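Local coordinates for nisin immunity protein (Lactococcus lactis subsp. lactis, PDB 5XHB), which helps to protect the nisin-producing bacterium against nisin supplied from outside, as a lipoprotein of the cell membrane, at residues A[102-107]-A[153-158]; A[129-132]-A[137-140]; A[132-137]-A[209-214]. All blocks are in the same frame, centred on the assembly; numbering follows the deposited sequence.

Contact 1: residues A[102-107]-A[153-158]. With SO4 (sulfate ion), chain B.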
loop_
_atom_site.group_PDB
_atom_site.type_symbol
_atom_site.label_atom_id
_atom_site.label_comp_id
_atom_site.label_asym_id
_atom_site.label_seq_id
_atom_site.Cartn_x
_atom_site.Cartn_y
_atom_site.Cartn_z
ATOM N N ALA A 102 -2.188 6.185 -4.392
ATOM C CA ALA A 102 -1.959 6.202 -5.839
ATOM C C ALA A 102 -0.619 5.569 -6.157
ATOM O O ALA A 102 -0.467 4.846 -7.150
ATOM C CB ALA A 102 -2.006 7.636 -6.387
ATOM N N VAL A 103 0.344 5.867 -5.294
ATOM C CA VAL A 103 1.703 5.348 -5.358
ATOM C C VAL A 103 2.019 4.706 -4.012
ATOM O O VAL A 103 1.782 5.319 -2.959
ATOM C CB VAL A 103 2.734 6.467 -5.654
ATOM C CG1 VAL A 103 4.159 5.904 -5.655
ATOM C CG2 VAL A 103 2.409 7.170 -6.966
ATOM N N LYS A 104 2.539 3.481 -4.032
ATOM C CA LYS A 104 2.794 2.742 -2.787
ATOM C C LYS A 104 3.886 3.407 -1.965
ATOM O O LYS A 104 4.823 3.995 -2.510
ATOM C CB LYS A 104 3.167 1.282 -3.097
ATOM C CG LYS A 104 1.983 0.492 -3.671
ATOM C CD LYS A 104 2.325 -0.910 -4.180
ATOM C CE LYS A 104 1.025 -1.640 -4.575
ATOM N NZ LYS A 104 1.225 -2.976 -5.205
ATOM N N ALA A 105 3.761 3.319 -0.646
ATOM C CA ALA A 105 4.790 3.831 0.243
ATOM C C ALA A 105 5.982 2.886 0.209
ATOM O O ALA A 105 5.863 1.733 -0.220
ATOM C CB ALA A 105 4.261 3.973 1.680
ATOM N N LEU A 106 7.116 3.395 0.670
ATOM C CA LEU A 106 8.363 2.639 0.761
ATOM C C LEU A 106 8.150 1.265 1.386
ATOM O O LEU A 106 7.527 1.157 2.441
ATOM C CB LEU A 106 9.381 3.437 1.589
ATOM C CG LEU A 106 10.746 2.768 1.776
ATOM C CD1 LEU A 106 11.436 2.615 0.427
ATOM C CD2 LEU A 106 11.605 3.560 2.760
ATOM N N ARG A 107 8.671 0.228 0.738
ATOM C CA ARG A 107 8.582 -1.130 1.258
ATOM C C ARG A 107 9.829 -1.513 2.060
ATOM O O ARG A 107 10.949 -1.408 1.572
ATOM C CB ARG A 107 8.381 -2.140 0.122
ATOM C CG ARG A 107 7.092 -1.961 -0.676
ATOM C CD ARG A 107 5.901 -1.799 0.241
ATOM N NE ARG A 107 4.621 -2.088 -0.416
ATOM C CZ ARG A 107 3.562 -1.285 -0.362
ATOM N NH1 ARG A 107 3.645 -0.123 0.284
ATOM N NH2 ARG A 107 2.425 -1.637 -0.950
ATOM N N GLU A 153 -6.678 5.515 -8.350
ATOM C CA GLU A 153 -5.748 4.896 -9.293
ATOM C C GLU A 153 -6.014 3.401 -9.552
ATOM O O GLU A 153 -6.156 2.615 -8.622
ATOM C CB GLU A 153 -4.318 5.104 -8.762
ATOM C CG GLU A 153 -3.207 4.330 -9.443
ATOM C CD GLU A 153 -2.926 4.784 -10.854
ATOM O OE1 GLU A 153 -3.444 5.835 -11.267
ATOM O OE2 GLU A 153 -2.175 4.069 -11.568
ATOM N N TYR A 154 -6.079 3.029 -10.828
ATOM C CA TYR A 154 -6.114 1.613 -11.230
ATOM C C TYR A 154 -4.911 0.845 -10.697
ATOM O O TYR A 154 -3.775 1.248 -10.918
ATOM C CB TYR A 154 -6.142 1.516 -12.751
ATOM C CG TYR A 154 -6.037 0.102 -13.283
ATOM C CD1 TYR A 154 -7.146 -0.730 -13.312
ATOM C CD2 TYR A 154 -4.829 -0.396 -13.748
ATOM C CE1 TYR A 154 -7.055 -2.032 -13.815
ATOM C CE2 TYR A 154 -4.725 -1.696 -14.242
ATOM C CZ TYR A 154 -5.847 -2.503 -14.275
ATOM O OH TYR A 154 -5.751 -3.791 -14.769
ATOM N N GLN A 155 -5.148 -0.267 -10.011
ATOM C CA GLN A 155 -4.038 -1.062 -9.489
ATOM C C GLN A 155 -3.863 -2.402 -10.202
ATOM O O GLN A 155 -2.737 -2.800 -10.495
ATOM C CB GLN A 155 -4.211 -1.319 -7.992
ATOM C CG GLN A 155 -4.190 -0.041 -7.145
ATOM C CD GLN A 155 -2.840 0.658 -7.172
ATOM O OE1 GLN A 155 -1.807 0.032 -7.413
ATOM N NE2 GLN A 155 -2.843 1.954 -6.903
ATOM N N ASP A 156 -4.963 -3.097 -10.473
ATOM C CA ASP A 156 -4.879 -4.420 -11.096
ATOM C C ASP A 156 -6.261 -4.838 -11.540
ATOM O O ASP A 156 -7.251 -4.162 -11.254
ATOM C CB ASP A 156 -4.296 -5.452 -10.114
ATOM C CG ASP A 156 -3.744 -6.704 -10.808
ATOM O OD1 ASP A 156 -3.692 -6.774 -12.060
ATOM O OD2 ASP A 156 -3.343 -7.627 -10.073
ATOM N N VAL A 157 -6.338 -5.950 -12.254
ATOM C CA VAL A 157 -7.635 -6.529 -12.529
ATOM C C VAL A 157 -7.562 -7.998 -12.106
ATOM O O VAL A 157 -6.562 -8.684 -12.344
ATOM C CB VAL A 157 -8.032 -6.359 -14.004
ATOM C CG1 VAL A 157 -7.014 -7.005 -14.922
ATOM C CG2 VAL A 157 -9.464 -6.858 -14.259
ATOM N N LEU A 158 -8.599 -8.446 -11.413
ATOM C CA LEU A 158 -8.685 -9.828 -10.983
ATOM C C LEU A 158 -9.235 -10.681 -12.129
ATOM O O LEU A 158 -8.600 -11.662 -12.536
ATOM C CB LEU A 158 -9.561 -9.945 -9.731
ATOM C CG LEU A 158 -8.923 -9.349 -8.464
ATOM C CD1 LEU A 158 -9.922 -9.242 -7.303
ATOM C CD2 LEU A 158 -7.739 -10.202 -8.042
HETATM S S SO4 B . 0.257 1.440 0.247
HETATM O O1 SO4 B . -0.480 2.406 -0.594
HETATM O O2 SO4 B . 0.267 0.131 -0.399
HETATM O O3 SO4 B . 1.639 1.876 0.444
HETATM O O4 SO4 B . -0.438 1.367 1.528
#
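Ala102 and Glu153 touch where the segment joining the two all-beta halves of the chain passes an edge strand. Residues 102-107 lie in the loop between strand 90-96 and strand 123-124. Residues 153-158 lie on strand 151-165, an outermost strand of the second antiparallel sheet. The side chains meet at CB: Ala102 CB is 4.2 Å from Glu153 CB. Glu153 CB points at the loop, and its CG lies anti to the backbone N (chi1 169°), which brings CG to 3.6 Å from Ala102 O.

Gln155 bends at chi2, and this turns its amide toward the loop. NE2 comes no closer than 3.8 Å to Ala102 O; its hydrogen bond goes to Ser201 OG. Lys104 CE passes Gln155 OE1 at 4.3 Å, and Lys104 NZ forms a salt bridge with Asp120. No hydrogen bond joins the two segments, and the contact is a light one at the surface. On strand 151-165, a classic bulge sets Gln155 and Asp156 together opposite Ile199.

The loop also helps to hold a sulfate ion, most likely picked up from the crystallisation solution, in a site shared with Tyr134, Leu207 and Thr208. Lys104 CB packs over one face of the Arg107 guanidinium, offset toward its rim. The sulfate lies at the edge of that group, in its plane. Arg107 NE pairs with Asp120, which helps to fix the plane. Arg107 NH2 donates to sulfate O2 at 2.8 Å. Sulfate O3 takes a nearly straight bond from Arg107 NH1 (2.8 Å). A second comes to O3 from Ala105 N, also at 2.8 Å and at 170°.

Contact 2: residues A[129-132]-A[137-140]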
loop_
_atom_site.group_PDB
_atom_site.type_symbol
_atom_site.label_atom_id
_atom_site.label_comp_id
_atom_site.label_asym_id
_atom_site.label_seq_id
_atom_site.Cartn_x
_atom_site.Cartn_y
_atom_site.Cartn_z
ATOM N N SER A 129 -14.225 -16.221 0.238
ATOM C CA SER A 129 -14.244 -15.492 -1.028
ATOM C C SER A 129 -14.647 -14.024 -0.873
ATOM O O SER A 129 -14.504 -13.239 -1.810
ATOM C CB SER A 129 -15.192 -16.183 -2.013
ATOM O OG SER A 129 -14.713 -17.477 -2.319
ATOM N N ARG A 130 -15.165 -13.652 0.290
ATOM C CA ARG A 130 -15.587 -12.273 0.507
ATOM C C ARG A 130 -14.427 -11.451 1.042
ATOM O O ARG A 130 -14.604 -10.306 1.441
ATOM C CB ARG A 130 -16.777 -12.205 1.468
ATOM C CG ARG A 130 -17.986 -13.040 0.997
ATOM C CD ARG A 130 -18.856 -13.494 2.172
ATOM N NE ARG A 130 -18.076 -14.179 3.209
ATOM C CZ ARG A 130 -18.570 -14.593 4.370
ATOM N NH1 ARG A 130 -19.855 -14.407 4.650
ATOM N NH2 ARG A 130 -17.788 -15.198 5.254
ATOM N N LYS A 131 -13.235 -12.041 1.030
ATOM C CA LYS A 131 -12.044 -11.372 1.539
ATOM C C LYS A 131 -10.917 -11.372 0.525
ATOM O O LYS A 131 -10.828 -12.255 -0.327
ATOM C CB LYS A 131 -11.567 -12.041 2.838
ATOM C CG LYS A 131 -12.485 -11.755 4.024
ATOM C CD LYS A 131 -11.993 -12.429 5.308
ATOM C CE LYS A 131 -12.892 -12.057 6.488
ATOM N NZ LYS A 131 -12.432 -12.693 7.771
ATOM N N ILE A 132 -10.058 -10.363 0.627
ATOM C CA ILE A 132 -8.908 -10.234 -0.242
ATOM C C ILE A 132 -7.648 -10.121 0.595
ATOM O O ILE A 132 -7.633 -9.406 1.601
ATOM C CB ILE A 132 -9.046 -9.007 -1.167
ATOM C CG1 ILE A 132 -10.116 -9.303 -2.216
ATOM C CG2 ILE A 132 -7.719 -8.683 -1.854
ATOM C CD1 ILE A 132 -10.297 -8.213 -3.192
ATOM N N ASN A 137 -1.960 -8.628 4.929
ATOM C CA ASN A 137 -3.196 -8.317 5.632
ATOM C C ASN A 137 -4.402 -8.936 4.916
ATOM O O ASN A 137 -4.315 -9.324 3.753
ATOM C CB ASN A 137 -3.395 -6.799 5.739
ATOM C CG ASN A 137 -2.235 -6.098 6.414
ATOM O OD1 ASN A 137 -1.739 -6.546 7.443
ATOM N ND2 ASN A 137 -1.798 -4.985 5.829
ATOM N N ILE A 138 -5.523 -9.005 5.618
ATOM C CA ILE A 138 -6.758 -9.542 5.058
ATOM C C ILE A 138 -7.775 -8.423 5.043
ATOM O O ILE A 138 -7.868 -7.660 6.002
ATOM C CB ILE A 138 -7.279 -10.749 5.874
ATOM C CG1 ILE A 138 -6.193 -11.821 5.945
ATOM C CG2 ILE A 138 -8.557 -11.320 5.257
ATOM C CD1 ILE A 138 -6.714 -13.221 6.210
ATOM N N TYR A 139 -8.514 -8.311 3.942
ATOM C CA TYR A 139 -9.452 -7.221 3.728
ATOM C C TYR A 139 -10.828 -7.776 3.491
ATOM O O TYR A 139 -10.992 -8.699 2.711
ATOM C CB TYR A 139 -9.022 -6.357 2.531
ATOM C CG TYR A 139 -7.747 -5.622 2.844
ATOM C CD1 TYR A 139 -6.522 -6.258 2.731
ATOM C CD2 TYR A 139 -7.778 -4.297 3.286
ATOM C CE1 TYR A 139 -5.348 -5.607 3.052
ATOM C CE2 TYR A 139 -6.607 -3.627 3.607
ATOM C CZ TYR A 139 -5.396 -4.290 3.488
ATOM O OH TYR A 139 -4.222 -3.654 3.822
ATOM N N SER A 140 -11.818 -7.201 4.154
ATOM C CA SER A 140 -13.194 -7.621 3.960
ATOM C C SER A 140 -13.882 -6.749 2.915
ATOM O O SER A 140 -13.873 -5.527 3.041
ATOM C CB SER A 140 -13.951 -7.552 5.286
ATOM O OG SER A 140 -15.313 -7.847 5.064
HETATM O O HOH W 1 -15.840 -10.225 4.047
#
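Lys131 and Ile132 run antiparallel to Tyr139 and Ser140, with end-to-end directions 154° apart. Ile132 and Tyr139 form a hydrogen-bonded pair. Ile132 N donates to Tyr139 O at 2.8 Å. Tyr139 N returns a bond to Ile132 O at 2.7 Å. Lys131 and Ser140 form the next, non-hydrogen-bonded pair, with CA atoms 4.6 Å apart. Here Lys131 CA approaches Tyr139 O at 3.1 Å in a CA-H...O contact, so this carbonyl meets both a N-H and a C-H.

The segments belong to a beta hairpin of strands 131-134 and 137-145, within the antiparallel sheet of the Spa1 C-terminal domain family. Its two faces differ. Lys131 and Ser140 share one face. The Lys131 chain runs extended beyond CG and crosses Ile138 at a slant, with CD resting 3.6 Å from Ile138 CG2.

Ile132 and Tyr139 lie on the other face and are buried. The Tyr139 ring turns its edge to Ile132 O, which lies in the ring plane, 3.5 Å from CD1. CG of Tyr139 is anti to its carbonyl carbon (chi1 -67°), and the ring leads away from residues 129-132 and passes beside the Tyr134 carbonyl. Its hydroxyl is hydrogen-bonded to Thr208 O, and Phe211 meets the ring at about 55° between planes. Where the strand gives way to loop, one water bridges the segments. It donates to Arg130 O at 2.9 Å and is also hydrogen-bonded to Ser140 OG.

Contact 3: residues A[132-137]-A[209-214]; sequences IDYMGN and EAFAVE. With SO4 (sulfate ion), chain B.
Ile132 reaches across to both Phe211 and Val213, with no hydrogen bond between the segments. Its CD1 meets Val213 CG2 tip to tip at 3.5 Å, tighter than usual for two carbons. Its CG2 lies at the edge of the Phe211 ring, near the ring plane, 3.8 Å from CZ. With CG1 anti to the carbonyl carbon (chi1 -72°), CD1 is carried to Val213 while CG2 is left for Phe211. Phe211 CG sits between its own backbone N and carbonyl carbon (chi1 49°), which stands the ring up toward Ile132. Tyr134 CD2 is a looser neighbour, 4.4 Å from Phe211 CE2. The Tyr134 hydroxyl donates to sulfate O2 at 2.8 Å, in the ring plane.

Further out, Phe122 stacks on Tyr134 and meets Phe211 edge-to-face. Met135, a selenomethionine, lays CG over one face of the Tyr134 ring. The strand ends in a type I' turn from Tyr134 to Asn137, closed by Tyr134 N to Asn137 O and Asn137 N to Tyr134 O.

The contact is apolar where Ile132 meets Phe211 and Val213. It turns polar at the Tyr134 hydroxyl, whose sulfate partner does not by itself establish a natural ligand.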
loop_
_atom_site.group_PDB
_atom_site.type_symbol
_atom_site.label_atom_id
_atom_site.label_comp_id
_atom_site.label_asym_id
_atom_site.label_seq_id
_atom_site.Cartn_x
_atom_site.Cartn_y
_atom_site.Cartn_z
ATOM N N ILE A 132 -10.058 -10.363 0.627
ATOM C CA ILE A 132 -8.908 -10.234 -0.242
ATOM C C ILE A 132 -7.648 -10.121 0.595
ATOM O O ILE A 132 -7.633 -9.406 1.601
ATOM C CB ILE A 132 -9.046 -9.007 -1.167
ATOM C CG1 ILE A 132 -10.116 -9.303 -2.216
ATOM C CG2 ILE A 132 -7.719 -8.683 -1.854
ATOM C CD1 ILE A 132 -10.297 -8.213 -3.192
ATOM N N ASP A 133 -6.614 -10.847 0.186
ATOM C CA ASP A 133 -5.305 -10.784 0.840
ATOM C C ASP A 133 -4.407 -9.772 0.135
ATOM O O ASP A 133 -4.277 -9.797 -1.094
ATOM C CB ASP A 133 -4.614 -12.148 0.829
ATOM C CG ASP A 133 -5.480 -13.262 1.397
ATOM O OD1 ASP A 133 -6.449 -12.979 2.132
ATOM O OD2 ASP A 133 -5.181 -14.431 1.090
ATOM N N TYR A 134 -3.774 -8.899 0.911
ATOM C CA TYR A 134 -2.869 -7.905 0.351
ATOM C C TYR A 134 -1.841 -7.452 1.387
ATOM O O TYR A 134 -2.203 -7.046 2.494
ATOM C CB TYR A 134 -3.651 -6.694 -0.174
ATOM C CG TYR A 134 -2.771 -5.519 -0.564
ATOM C CD1 TYR A 134 -1.910 -5.607 -1.650
ATOM C CD2 TYR A 134 -2.814 -4.325 0.151
ATOM C CE1 TYR A 134 -1.110 -4.540 -2.021
ATOM C CE2 TYR A 134 -2.008 -3.246 -0.208
ATOM C CZ TYR A 134 -1.164 -3.364 -1.297
ATOM O OH TYR A 134 -0.361 -2.313 -1.661
HETATM N N MSE A 135 -0.566 -7.523 1.024
HETATM C CA MSE A 135 0.518 -7.034 1.893
HETATM C C MSE A 135 0.518 -7.665 3.281
HETATM O O MSE A 135 0.834 -6.996 4.269
HETATM C CB MSE A 135 0.445 -5.513 2.039
HETATM C CG MSE A 135 1.043 -4.758 0.874
HETATM SE SE MSE A 135 2.981 -5.024 0.759
HETATM C CE MSE A 135 3.465 -4.145 2.451
ATOM N N GLY A 136 0.158 -8.943 3.348
ATOM C CA GLY A 136 0.185 -9.683 4.597
ATOM C C GLY A 136 -1.019 -9.402 5.464
ATOM O O GLY A 136 -1.097 -9.865 6.596
ATOM N N ASN A 137 -1.960 -8.628 4.929
ATOM C CA ASN A 137 -3.196 -8.317 5.632
ATOM C C ASN A 137 -4.402 -8.936 4.916
ATOM O O ASN A 137 -4.315 -9.324 3.753
ATOM C CB ASN A 137 -3.395 -6.799 5.739
ATOM C CG ASN A 137 -2.235 -6.098 6.414
ATOM O OD1 ASN A 137 -1.739 -6.546 7.443
ATOM N ND2 ASN A 137 -1.798 -4.985 5.829
ATOM N N GLU A 209 -4.815 0.837 3.986
ATOM C CA GLU A 209 -6.023 1.220 4.724
ATOM C C GLU A 209 -7.283 0.627 4.097
ATOM O O GLU A 209 -8.104 -0.002 4.769
ATOM C CB GLU A 209 -6.215 2.736 4.763
ATOM C CG GLU A 209 -5.168 3.594 5.452
ATOM C CD GLU A 209 -5.450 5.076 5.188
ATOM O OE1 GLU A 209 -6.584 5.522 5.498
ATOM O OE2 GLU A 209 -4.580 5.777 4.628
ATOM N N ALA A 210 -7.437 0.870 2.801
ATOM C CA ALA A 210 -8.633 0.456 2.078
ATOM C C ALA A 210 -8.388 0.513 0.587
ATOM O O ALA A 210 -7.507 1.239 0.114
ATOM C CB ALA A 210 -9.826 1.344 2.436
ATOM N N PHE A 211 -9.181 -0.251 -0.155
ATOM C CA PHE A 211 -9.180 -0.110 -1.601
ATOM C C PHE A 211 -10.541 -0.495 -2.145
ATOM O O PHE A 211 -11.417 -0.920 -1.383
ATOM C CB PHE A 211 -8.068 -0.947 -2.238
ATOM C CG PHE A 211 -8.020 -2.382 -1.759
ATOM C CD1 PHE A 211 -8.739 -3.371 -2.414
ATOM C CD2 PHE A 211 -7.236 -2.739 -0.668
ATOM C CE1 PHE A 211 -8.694 -4.692 -1.973
ATOM C CE2 PHE A 211 -7.186 -4.049 -0.218
ATOM C CZ PHE A 211 -7.919 -5.030 -0.872
ATOM N N ALA A 212 -10.734 -0.307 -3.449
ATOM C CA ALA A 212 -12.022 -0.591 -4.071
ATOM C C ALA A 212 -11.936 -1.835 -4.948
ATOM O O ALA A 212 -10.987 -1.996 -5.710
ATOM C CB ALA A 212 -12.488 0.601 -4.897
ATOM N N VAL A 213 -12.912 -2.725 -4.822
ATOM C CA VAL A 213 -12.928 -3.931 -5.648
ATOM C C VAL A 213 -14.213 -3.971 -6.449
ATOM O O VAL A 213 -15.297 -3.836 -5.889
ATOM C CB VAL A 213 -12.831 -5.223 -4.794
ATOM C CG1 VAL A 213 -12.600 -6.452 -5.714
ATOM C CG2 VAL A 213 -11.732 -5.092 -3.766
ATOM N N GLU A 214 -14.089 -4.148 -7.759
ATOM C CA GLU A 214 -15.241 -4.313 -8.627
ATOM C C GLU A 214 -15.860 -5.695 -8.406
ATOM O O GLU A 214 -15.213 -6.717 -8.651
ATOM C CB GLU A 214 -14.816 -4.131 -10.089
ATOM C CG GLU A 214 -15.905 -3.662 -11.014
ATOM C CD GLU A 214 -15.363 -3.219 -12.369
ATOM O OE1 GLU A 214 -14.248 -3.656 -12.763
ATOM O OE2 GLU A 214 -16.060 -2.437 -13.043
HETATM S S SO4 B . 0.257 1.440 0.247
HETATM O O1 SO4 B . -0.480 2.406 -0.594
HETATM O O2 SO4 B . 0.267 0.131 -0.399
HETATM O O3 SO4 B . 1.639 1.876 0.444
HETATM O O4 SO4 B . -0.438 1.367 1.528
#

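All three contacts reach the seven-stranded antiparallel sheet of the second half of the chain. Contacts 2 and 3 are neighbours, with centres about 7 Å apart. They share Ile132, Asn137 and strand 131-134. Contact 1 lies about 10 Å from contact 3 and about 17 Å from contact 2, centre to centre. Along the chain, both segments of contact 2 fall between those of contact 1, while the segments of contacts 1 and 3 alternate. The sulfate bridges contacts 1 and 3 through Ala105, Arg107 and Tyr134; Leu207 and Thr208 complete its site. In this crystal the loop thus meets the second sheet at its edge strand, lightly, and at its hairpin, partly through the sulfate.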